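PDB 3JUR: Exo-poly-alpha-D-galacturonosidase from Thermotoga maritima, which probably hydrolyses the glycosidic bonds of polygalacturonic acid, the acidic backbone of pectin, releasing galacturonate units from chain ends. Local coordinates for residues Arg310-Arg315 against Glu339-Ile344; Arg49-Leu54 against Ile74-Asn79; Ser232-Asn237 against Arg255-Asp260; Lys329-Arg334 against Asp363-Glu368. One frame throughout, in Å; residues are numbered along the deposited sequence.

Contact 1: residues Arg310-Arg315 against Glu339-Ile344; sequences RNVVAR and ENIFFI
Backbone bonding joins two strands that run in register and almost exactly parallel, 2° apart with their axes 4.7 Å from each other. Phe-342 acts through both its polar backbone atoms: its N donates to Val-312 O at 2.7 Å, and its O receives Ala-314 N at 2.8 Å in a nearly straight bond of 178°. Val-312 N to Asn-340 O and Ile-344 N to Ala-314 O extend the ladder.

Amide bonding follows at the bend where Asn-311 and Asn-340 both take left-handed backbone angles, a conformation asparagine tolerates well. Their side chains lie alongside each other, and Asn-340 ND2 donates to Asn-311 OD1 at 3.1 Å in the carbonyl plane, although the amide planes are turned 42° apart. An alanine at Asn-311 would remove this acceptor and would probably leave the Asn-340 amide less firmly oriented.

Apolar contacts occupy both faces. Ile-341 CD1 lies 4.0 Å from Val-312 CB, and Ala-314 CB meets Phe-343 CD1 on the same face. On the other, the side chains of Val-313 and Phe-342 cross obliquely, CG2 of the first touching CB of the second, while the Phe-342 ring stacks with Phe-377 and is overlaid by helix 6-16.

Charge enters through water 1, which accepts from Arg-310 NH2 and donates to Glu-339 OE2 at 2.6 Å. Direct salt bridges lead outward, from Arg-310 to Glu-281 and from Glu-339 to Arg-374.

In-register parallel strands on successive coils, with asparagine over asparagine at the bend, are characteristic of the right-handed parallel beta-helix of this family.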
# COMPACT_ATOMS: atom_id res chain seq x y z
N ARG D 310 -0.60 -7.94 35.40
CA ARG D 310 -0.20 -6.58 35.02
C ARG D 310 1.31 -6.50 34.81
O ARG D 310 2.04 -7.34 35.33
CB ARG D 310 -0.65 -5.55 36.07
CG ARG D 310 -0.18 -5.86 37.48
CD ARG D 310 0.08 -4.59 38.28
NE ARG D 310 -1.09 -4.16 39.05
CZ ARG D 310 -1.15 -4.09 40.38
NH1 ARG D 310 -0.10 -4.41 41.13
NH2 ARG D 310 -2.27 -3.69 40.96
N ASN D 311 1.75 -5.50 34.06
CA ASN D 311 3.17 -5.21 33.85
C ASN D 311 3.96 -6.40 33.33
O ASN D 311 4.85 -6.94 34.00
CB ASN D 311 3.80 -4.61 35.10
CG ASN D 311 3.13 -3.32 35.51
OD1 ASN D 311 2.79 -2.49 34.66
ND2 ASN D 311 2.91 -3.14 36.81
N VAL D 312 3.60 -6.82 32.13
CA VAL D 312 4.27 -7.91 31.45
C VAL D 312 4.87 -7.33 30.18
O VAL D 312 4.16 -6.67 29.40
CB VAL D 312 3.30 -9.04 31.10
CG1 VAL D 312 3.99 -10.09 30.23
CG2 VAL D 312 2.73 -9.68 32.36
N VAL D 313 6.16 -7.55 29.99
CA VAL D 313 6.85 -7.13 28.78
C VAL D 313 7.39 -8.37 28.06
O VAL D 313 8.16 -9.15 28.63
CB VAL D 313 8.02 -6.16 29.07
CG1 VAL D 313 8.77 -5.81 27.79
CG2 VAL D 313 7.53 -4.88 29.78
N ALA D 314 6.97 -8.52 26.80
CA ALA D 314 7.50 -9.55 25.91
C ALA D 314 8.21 -8.84 24.76
O ALA D 314 7.55 -8.23 23.90
CB ALA D 314 6.39 -10.46 25.39
N ARG D 315 9.54 -8.92 24.75
CA ARG D 315 10.33 -8.18 23.79
C ARG D 315 11.30 -9.07 23.01
O ARG D 315 11.95 -9.95 23.59
CB ARG D 315 11.10 -7.07 24.49
CG ARG D 315 11.83 -6.13 23.55
CD ARG D 315 12.64 -5.07 24.29
NE ARG D 315 13.61 -5.65 25.22
CZ ARG D 315 14.76 -6.25 24.88
NH1 ARG D 315 15.11 -6.37 23.60
NH2 ARG D 315 15.56 -6.72 25.82
N GLU D 339 -3.84 -6.06 32.29
CA GLU D 339 -3.52 -4.68 31.94
C GLU D 339 -2.02 -4.40 31.93
O GLU D 339 -1.26 -5.07 32.63
CB GLU D 339 -4.24 -3.69 32.86
CG GLU D 339 -3.84 -3.75 34.32
CD GLU D 339 -4.53 -2.68 35.15
OE1 GLU D 339 -5.66 -2.28 34.80
OE2 GLU D 339 -3.95 -2.25 36.17
N ASN D 340 -1.62 -3.39 31.16
CA ASN D 340 -0.22 -3.05 30.97
C ASN D 340 0.57 -4.25 30.46
O ASN D 340 1.52 -4.72 31.11
CB ASN D 340 0.39 -2.48 32.26
CG ASN D 340 0.38 -0.96 32.30
OD1 ASN D 340 -0.13 -0.31 31.38
ND2 ASN D 340 0.97 -0.39 33.34
N ILE D 341 0.14 -4.77 29.32
CA ILE D 341 0.80 -5.88 28.65
C ILE D 341 1.50 -5.29 27.42
O ILE D 341 0.86 -4.62 26.59
CB ILE D 341 -0.21 -7.00 28.22
CG1 ILE D 341 -1.18 -7.36 29.36
CG2 ILE D 341 0.55 -8.26 27.72
CD1 ILE D 341 -0.52 -7.93 30.64
N PHE D 342 2.80 -5.52 27.32
CA PHE D 342 3.63 -4.91 26.29
C PHE D 342 4.26 -5.97 25.41
O PHE D 342 5.04 -6.79 25.88
CB PHE D 342 4.72 -4.03 26.92
CG PHE D 342 4.17 -2.86 27.68
CD1 PHE D 342 4.05 -1.62 27.08
CD2 PHE D 342 3.77 -3.01 29.00
CE1 PHE D 342 3.54 -0.53 27.78
CE2 PHE D 342 3.24 -1.93 29.71
CZ PHE D 342 3.14 -0.69 29.10
N PHE D 343 3.92 -5.94 24.13
CA PHE D 343 4.34 -6.93 23.15
C PHE D 343 5.15 -6.18 22.09
O PHE D 343 4.59 -5.66 21.13
CB PHE D 343 3.10 -7.60 22.54
CG PHE D 343 3.37 -8.89 21.82
CD1 PHE D 343 3.72 -10.04 22.52
CD2 PHE D 343 3.26 -8.96 20.43
CE1 PHE D 343 3.98 -11.25 21.85
CE2 PHE D 343 3.50 -10.15 19.75
CZ PHE D 343 3.85 -11.30 20.46
N ILE D 344 6.47 -6.12 22.30
CA ILE D 344 7.35 -5.19 21.58
C ILE D 344 8.46 -5.89 20.82
O ILE D 344 9.11 -6.78 21.35
CB ILE D 344 8.06 -4.21 22.59
CG1 ILE D 344 7.07 -3.64 23.62
CG2 ILE D 344 8.83 -3.09 21.85
CD1 ILE D 344 5.97 -2.77 23.04
O HOH W 1 -4.29 -3.18 38.62

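Contact 2: residues Arg49-Leu54 against Ile74-Asn79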
# COMPACT_ATOMS: atom_id res chain seq x y z
N ARG D 49 18.22 -39.46 49.20
CA ARG D 49 19.35 -39.51 50.12
C ARG D 49 20.42 -38.47 49.76
O ARG D 49 21.03 -37.86 50.64
CB ARG D 49 19.97 -40.90 50.16
CG ARG D 49 20.24 -41.42 51.56
CD ARG D 49 21.14 -42.66 51.52
NE ARG D 49 20.79 -43.55 50.40
CZ ARG D 49 21.64 -44.40 49.82
NH1 ARG D 49 22.90 -44.49 50.24
NH2 ARG D 49 21.22 -45.15 48.81
N ALA D 50 20.62 -38.25 48.46
CA ALA D 50 21.58 -37.25 47.98
C ALA D 50 21.16 -35.83 48.35
O ALA D 50 22.00 -35.02 48.76
CB ALA D 50 21.78 -37.37 46.48
N ILE D 51 19.87 -35.53 48.21
CA ILE D 51 19.32 -34.21 48.55
C ILE D 51 19.41 -33.96 50.06
O ILE D 51 19.77 -32.85 50.49
CB ILE D 51 17.86 -34.04 48.02
CG1 ILE D 51 17.86 -33.88 46.50
CG2 ILE D 51 17.16 -32.85 48.67
CD1 ILE D 51 16.50 -33.96 45.83
N GLU D 52 19.09 -34.98 50.85
CA GLU D 52 19.18 -34.89 52.31
C GLU D 52 20.63 -34.76 52.80
O GLU D 52 20.90 -33.97 53.72
CB GLU D 52 18.45 -36.07 52.98
CG GLU D 52 18.68 -36.25 54.50
CD GLU D 52 18.37 -35.00 55.33
OE1 GLU D 52 17.49 -34.19 54.93
OE2 GLU D 52 19.01 -34.83 56.39
N GLU D 53 21.55 -35.50 52.19
CA GLU D 53 22.97 -35.36 52.53
C GLU D 53 23.45 -33.93 52.27
O GLU D 53 24.16 -33.36 53.09
CB GLU D 53 23.83 -36.37 51.76
CG GLU D 53 25.30 -36.42 52.18
CD GLU D 53 25.52 -37.09 53.53
OE1 GLU D 53 25.20 -36.49 54.58
OE2 GLU D 53 26.04 -38.23 53.54
N LEU D 54 23.04 -33.35 51.14
CA LEU D 54 23.38 -31.97 50.81
C LEU D 54 22.70 -30.97 51.75
O LEU D 54 23.34 -30.05 52.25
CB LEU D 54 23.00 -31.64 49.37
CG LEU D 54 23.99 -32.04 48.28
CD1 LEU D 54 23.30 -32.02 46.92
CD2 LEU D 54 25.21 -31.13 48.28
N ILE D 74 10.88 -36.11 42.29
CA ILE D 74 12.03 -35.58 43.04
C ILE D 74 11.57 -34.38 43.84
O ILE D 74 10.99 -33.44 43.29
CB ILE D 74 13.18 -35.16 42.08
CG1 ILE D 74 13.78 -36.38 41.37
CG2 ILE D 74 14.26 -34.36 42.81
CD1 ILE D 74 14.60 -36.04 40.14
N HIS D 75 11.83 -34.42 45.15
CA HIS D 75 11.49 -33.31 46.03
C HIS D 75 12.73 -32.52 46.43
O HIS D 75 13.59 -33.01 47.16
CB HIS D 75 10.72 -33.81 47.27
CG HIS D 75 9.29 -34.17 46.98
ND1 HIS D 75 8.41 -34.54 47.96
CD2 HIS D 75 8.60 -34.19 45.81
CE1 HIS D 75 7.23 -34.80 47.42
NE2 HIS D 75 7.32 -34.59 46.11
N LEU D 76 12.83 -31.30 45.91
CA LEU D 76 13.94 -30.42 46.21
C LEU D 76 13.75 -29.77 47.58
O LEU D 76 12.65 -29.74 48.12
CB LEU D 76 14.11 -29.36 45.12
CG LEU D 76 14.44 -29.88 43.72
CD1 LEU D 76 14.21 -28.82 42.65
CD2 LEU D 76 15.87 -30.42 43.64
N LYS D 77 14.85 -29.28 48.16
CA LYS D 77 14.79 -28.50 49.39
C LYS D 77 15.54 -27.20 49.14
O LYS D 77 16.17 -27.04 48.09
CB LYS D 77 15.38 -29.28 50.57
CG LYS D 77 14.63 -30.57 50.89
CD LYS D 77 15.20 -31.29 52.09
CE LYS D 77 14.56 -32.66 52.25
NZ LYS D 77 14.81 -33.24 53.60
N SER D 78 15.46 -26.26 50.08
CA SER D 78 16.17 -24.98 49.98
C SER D 78 17.68 -25.15 49.78
O SER D 78 18.29 -26.06 50.35
CB SER D 78 15.91 -24.14 51.23
OG SER D 78 14.62 -23.57 51.20
N ASN D 79 18.26 -24.27 48.96
CA ASN D 79 19.72 -24.22 48.72
C ASN D 79 20.27 -25.38 47.90
O ASN D 79 21.47 -25.70 47.98
CB ASN D 79 20.50 -24.05 50.04
CG ASN D 79 20.07 -22.83 50.81
OD1 ASN D 79 20.08 -21.71 50.29
ND2 ASN D 79 19.68 -23.03 52.06
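At the N-terminal end of the parallel beta-helix, helix 44-57 lies against the first coils, and its Ile-51 is the residue that carries the apolar contact with residues 74-77. CG1 of Ile-51 stands anti to the carbonyl carbon and beside the backbone N (chi1 -72°), and the extended second torsion carries CD1 out to the strand. There CD1 meets Ile-74 CG2 at 3.8 Å, the two side chains crossing at about a right angle, and it also rests 3.3 Å from the carbonyl oxygen His-75 O. Leu-76 CD2 touches the same methyl more loosely, at 4.2 Å. A beta-branched isoleucine suits this position because its second arm, CG2, can pack 4.1 Å from Lys-77 CG while CD1 is engaged with the strand. Leu-62 of the neighbouring strand 60-64 also touches Ile-51. The His-75 ring turns from the helix to meet Tyr-118, and its NE2 bonds to Ser-114.

Lys-77 marks the change from apolar to polar. Its CG lies beside the backbone N, and the rest of the chain is fully extended, so the methylenes run past Ile-51 and deliver the ammonium to the next residue of the helix. Glu-52 answers with CG anti to its backbone N (chi1 169°) and a bend at chi2 (54°) that swings the carboxylate round. The result is a salt bridge in which Lys-77 NZ meets Glu-52 OE1 nearly along the C-O axis, at 3.1 Å.

Contact 3: residues Ser232-Asn237 against Arg255-Asp260; sequences SSTGPN and RFDTGD
Two neighbouring coils of the parallel beta-helix leave their strands here and enter loops bearing signature sequences of glycoside hydrolase family 28: Asn-237 begins an Asn-Asn-Asp sequence, and Gly-259 and Asp-260 begin Gly-Asp-Asp. The innermost link is the parallel pairing of Ser-232 with Asp-257, closed by Ser-233 N donating to Asp-257 O at 3.0 Å and nearly along the C=O axis. Just beyond, the backbones converge until Thr-234 CA and Gly-259 CA are 3.6 Å apart. Glycine fits because a beta-carbon on Gly-259 would collide with Gly-235 O. The Thr-234 methyl, CG2, comes obliquely against the carboxylate of Asp-257, 3.5 Å from OD1, and Asn-237 lies alongside Asp-260, both pointing the same way.

Water forms the next layer. Water 2 donates to Asp-257 OD2 and also bonds to Ser-232 OG. Water 4 accepts from Asn-237 N at 2.7 Å and donates to Asp-260 OD2 at 2.5 Å, so the backbone of one loop is linked through water to the carboxylate of the other.

Further out, Ser-292 OG grips Asp-257 OD1, and Arg-189 takes Asn-237 OD1, fixing the turn of that amide; Asn-237 itself has left-handed backbone angles, which asparagine accepts readily. Asp-260 also touches Asp-239 and His-296, a cluster consistent with the family's active site, where neighbouring acids would be expected to raise one another's pKa. At the end of its strand, Thr-258 OG1, also hydrogen-bonded to Ser-262 OG, donates to Asp-260 O at 2.9 Å, approaching from 37° above the carbonyl plane.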
# COMPACT_ATOMS: atom_id res chain seq x y z
N SER D 232 10.07 -29.38 24.53
CA SER D 232 9.63 -30.12 23.36
C SER D 232 8.65 -31.21 23.79
O SER D 232 9.04 -32.34 24.06
CB SER D 232 10.82 -30.72 22.63
OG SER D 232 10.40 -31.45 21.50
N SER D 233 7.37 -30.84 23.87
CA SER D 233 6.31 -31.74 24.34
C SER D 233 4.98 -31.26 23.79
O SER D 233 4.53 -30.16 24.11
CB SER D 233 6.28 -31.77 25.87
OG SER D 233 5.59 -32.90 26.34
N THR D 234 4.35 -32.08 22.96
CA THR D 234 3.18 -31.63 22.21
C THR D 234 1.86 -32.33 22.56
O THR D 234 0.92 -32.35 21.76
CB THR D 234 3.44 -31.70 20.69
OG1 THR D 234 3.84 -33.03 20.33
CG2 THR D 234 4.53 -30.71 20.28
N GLY D 235 1.79 -32.89 23.77
CA GLY D 235 0.57 -33.53 24.26
C GLY D 235 -0.51 -32.57 24.72
O GLY D 235 -0.36 -31.35 24.61
N PRO D 236 -1.63 -33.11 25.25
CA PRO D 236 -2.75 -32.25 25.65
C PRO D 236 -2.40 -31.43 26.88
O PRO D 236 -1.92 -31.97 27.88
CB PRO D 236 -3.87 -33.25 25.96
CG PRO D 236 -3.16 -34.50 26.34
CD PRO D 236 -1.90 -34.53 25.53
N ASN D 237 -2.62 -30.12 26.79
CA ASN D 237 -2.31 -29.19 27.88
C ASN D 237 -0.82 -29.15 28.21
O ASN D 237 -0.43 -28.90 29.35
CB ASN D 237 -3.15 -29.52 29.12
CG ASN D 237 -4.64 -29.61 28.81
OD1 ASN D 237 -5.27 -30.66 29.02
ND2 ASN D 237 -5.20 -28.52 28.29
N ARG D 255 13.86 -22.13 23.95
CA ARG D 255 13.27 -22.72 22.75
C ARG D 255 12.03 -23.53 23.12
O ARG D 255 12.07 -24.32 24.07
CB ARG D 255 14.29 -23.62 22.04
CG ARG D 255 13.68 -24.56 21.00
CD ARG D 255 13.78 -24.03 19.58
NE ARG D 255 14.88 -24.69 18.88
CZ ARG D 255 14.74 -25.58 17.90
NH1 ARG D 255 13.54 -25.91 17.44
NH2 ARG D 255 15.82 -26.13 17.36
N PHE D 256 10.94 -23.34 22.37
CA PHE D 256 9.64 -23.97 22.65
C PHE D 256 9.03 -24.68 21.46
O PHE D 256 8.94 -24.12 20.36
CB PHE D 256 8.60 -22.93 23.09
CG PHE D 256 8.98 -22.15 24.32
CD1 PHE D 256 8.57 -22.57 25.58
CD2 PHE D 256 9.70 -20.97 24.21
CE1 PHE D 256 8.90 -21.83 26.71
CE2 PHE D 256 10.03 -20.22 25.32
CZ PHE D 256 9.64 -20.66 26.59
N ASP D 257 8.59 -25.91 21.70
CA ASP D 257 7.63 -26.61 20.86
C ASP D 257 6.60 -27.21 21.82
O ASP D 257 6.90 -28.19 22.53
CB ASP D 257 8.33 -27.70 20.05
CG ASP D 257 7.42 -28.37 19.03
OD1 ASP D 257 6.24 -27.97 18.89
OD2 ASP D 257 7.90 -29.30 18.36
N THR D 258 5.41 -26.62 21.86
CA THR D 258 4.43 -26.94 22.91
C THR D 258 3.10 -27.45 22.38
O THR D 258 2.70 -27.11 21.27
CB THR D 258 4.18 -25.75 23.86
OG1 THR D 258 3.72 -24.61 23.12
CG2 THR D 258 5.44 -25.38 24.60
N GLY D 259 2.41 -28.25 23.19
CA GLY D 259 1.11 -28.81 22.82
C GLY D 259 -0.04 -27.87 23.09
O GLY D 259 -1.14 -28.06 22.57
N ASP D 260 0.20 -26.84 23.90
CA ASP D 260 -0.81 -25.83 24.16
C ASP D 260 -0.11 -24.47 24.14
O ASP D 260 0.85 -24.28 23.37
CB ASP D 260 -1.50 -26.12 25.50
CG ASP D 260 -2.94 -25.61 25.55
OD1 ASP D 260 -3.14 -24.39 25.75
OD2 ASP D 260 -3.87 -26.44 25.42
O HOH W 2 10.45 -29.93 19.09
O HOH W 3 -1.39 -30.71 21.34
O HOH W 4 -3.77 -28.82 24.70

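Contact 4: residues Lys329-Arg334 against Asp363-Glu368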
# COMPACT_ATOMS: atom_id res chain seq x y z
N LYS D 329 -7.09 -14.25 27.18
CA LYS D 329 -8.31 -15.04 27.39
C LYS D 329 -8.89 -14.79 28.77
O LYS D 329 -8.17 -14.85 29.77
CB LYS D 329 -8.03 -16.55 27.32
CG LYS D 329 -7.06 -17.02 26.29
CD LYS D 329 -6.95 -18.54 26.30
CE LYS D 329 -5.89 -19.02 27.29
NZ LYS D 329 -5.58 -20.47 27.09
N THR D 330 -10.20 -14.55 28.83
CA THR D 330 -10.92 -14.40 30.09
C THR D 330 -12.42 -14.52 29.82
O THR D 330 -12.84 -14.65 28.67
CB THR D 330 -10.60 -13.05 30.77
OG1 THR D 330 -11.23 -12.99 32.06
CG2 THR D 330 -11.08 -11.87 29.90
N ASN D 331 -13.22 -14.49 30.88
CA ASN D 331 -14.68 -14.43 30.77
C ASN D 331 -15.29 -13.82 32.04
O ASN D 331 -14.56 -13.49 32.97
CB ASN D 331 -15.28 -15.81 30.46
CG ASN D 331 -14.96 -16.84 31.54
OD1 ASN D 331 -14.93 -16.54 32.73
ND2 ASN D 331 -14.76 -18.08 31.11
N SER D 332 -16.62 -13.69 32.07
CA SER D 332 -17.29 -13.04 33.20
C SER D 332 -17.46 -13.91 34.46
O SER D 332 -18.09 -13.48 35.43
CB SER D 332 -18.61 -12.39 32.77
OG SER D 332 -19.49 -13.33 32.18
N ARG D 333 -16.91 -15.13 34.46
CA ARG D 333 -16.78 -15.90 35.70
C ARG D 333 -15.48 -15.53 36.43
O ARG D 333 -15.35 -15.80 37.62
CB ARG D 333 -16.78 -17.42 35.47
CG ARG D 333 -17.63 -17.91 34.31
CD ARG D 333 -18.85 -18.66 34.77
NE ARG D 333 -18.56 -20.06 35.08
CZ ARG D 333 -19.41 -21.07 34.87
NH1 ARG D 333 -20.60 -20.85 34.33
NH2 ARG D 333 -19.06 -22.30 35.20
N ARG D 334 -14.53 -14.91 35.71
CA ARG D 334 -13.16 -14.74 36.19
C ARG D 334 -12.92 -13.53 37.09
O ARG D 334 -12.10 -13.61 38.01
CB ARG D 334 -12.16 -14.67 35.03
CG ARG D 334 -12.01 -15.93 34.20
CD ARG D 334 -11.23 -17.04 34.92
NE ARG D 334 -10.99 -18.13 33.99
CZ ARG D 334 -11.88 -19.08 33.69
NH1 ARG D 334 -13.08 -19.10 34.27
NH2 ARG D 334 -11.57 -20.01 32.80
N ASP D 363 -14.42 -20.13 26.72
CA ASP D 363 -15.28 -21.32 27.01
C ASP D 363 -16.79 -21.04 26.95
O ASP D 363 -17.59 -21.88 27.38
CB ASP D 363 -14.92 -21.99 28.35
CG ASP D 363 -13.67 -22.87 28.28
OD1 ASP D 363 -13.10 -23.04 27.19
OD2 ASP D 363 -13.27 -23.41 29.33
N ASN D 364 -17.17 -19.89 26.42
CA ASN D 364 -18.58 -19.45 26.36
C ASN D 364 -19.29 -19.52 27.71
O ASN D 364 -20.46 -19.90 27.80
CB ASN D 364 -19.36 -20.23 25.29
CG ASN D 364 -18.86 -19.94 23.89
OD1 ASN D 364 -19.41 -19.09 23.18
ND2 ASN D 364 -17.81 -20.63 23.48
N GLU D 365 -18.57 -19.15 28.76
CA GLU D 365 -19.07 -19.21 30.13
C GLU D 365 -19.24 -17.81 30.69
O GLU D 365 -18.41 -16.93 30.44
CB GLU D 365 -18.12 -20.02 31.01
CG GLU D 365 -18.17 -21.50 30.73
CD GLU D 365 -17.22 -22.29 31.61
OE1 GLU D 365 -17.42 -23.52 31.73
OE2 GLU D 365 -16.28 -21.69 32.18
N GLU D 366 -20.31 -17.63 31.46
CA GLU D 366 -20.69 -16.32 31.98
C GLU D 366 -20.93 -16.33 33.49
O GLU D 366 -21.26 -17.37 34.06
CB GLU D 366 -21.94 -15.81 31.27
CG GLU D 366 -21.74 -15.46 29.81
CD GLU D 366 -22.90 -14.68 29.24
OE1 GLU D 366 -24.05 -15.16 29.34
OE2 GLU D 366 -22.67 -13.58 28.69
N GLY D 367 -20.77 -15.17 34.11
CA GLY D 367 -21.01 -15.01 35.54
C GLY D 367 -21.15 -13.55 35.93
O GLY D 367 -21.49 -12.70 35.10
N GLU D 368 -20.86 -13.26 37.20
CA GLU D 368 -21.10 -11.94 37.77
C GLU D 368 -19.82 -11.13 38.00
O GLU D 368 -19.85 -10.10 38.68
CB GLU D 368 -21.86 -12.07 39.10
CG GLU D 368 -23.37 -12.12 38.96
CD GLU D 368 -23.90 -13.46 38.46
OE1 GLU D 368 -23.11 -14.44 38.37
OE2 GLU D 368 -25.11 -13.54 38.15
O HOH W 5 -20.40 -12.35 29.82
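Ser-332 OG has two partners: Gly-367 N donates to it at 3.0 Å with an angle of 158° at the hydrogen, and water 5 bonds to it at 2.7 Å. The same water donates to Glu-366 OE2 at 2.8 Å, tying the second loop in once more. A serine suits the spot because its short side chain, with OG between the backbone N and the carbonyl carbon, sets the hydroxyl right against the opposing backbone. Gly-367 suits it too, since a beta-carbon there would run into Ser-332 O.

The segment 329-334 is shaped by an Asx turn: Asn-331 OD1 accepts from Arg-333 N at 3.0 Å, with the donor well above the carbonyl plane. The other end of that amide, ND2, binds Tyr-362 O, just before residues 363-368, while CB rests 3.3 Å from Glu-365 O.

Arg-333 bends at chi2 and chi3 and lays its guanidinium over the carboxylate of Glu-365. The two planes are only 14° apart, and Glu-365 CD lies 4.0 Å above one face, toward the rim. No N-H points at the acid, so opposite charges attract here without a salt bridge. An alanine at Arg-333 would remove this stacked cation and would probably leave the Glu-365 carboxylate less well balanced electrically and its loop less well packed.

Arg-334, by contrast, forms a salt bridge with Asp-270, and one face of its guanidinium lies against Asn-331 CG. The chemistry is thus mostly polar: a hydroxyl with two hydrogen-bond partners, a water and facing charges join these loops, alongside backbone bonds such as Ser-332 with Tyr-369.

In the fold
Contacts 1, 2 and 3 all reach beta-helix strands, contact 2 through the helix packed at the N-terminal end and contact 3 where strands run into loops; contact 4 joins projecting loops. The centres of contacts 1 and 2 are about 36 Å apart; contacts 2 and 4, about 42 Å between centres, fall on opposite sides of the chain's middle. Contacts 3 and 4 approach to about 5 Å at their nearest atoms. They are related through the probable active site: Lys-329, last residue of a family Arg-Leu-Lys sequence, forms a salt bridge with Asp-261, which directly follows Asp-260. Contact 1, about 23 Å from each of them centre to centre, belongs to the scaffold.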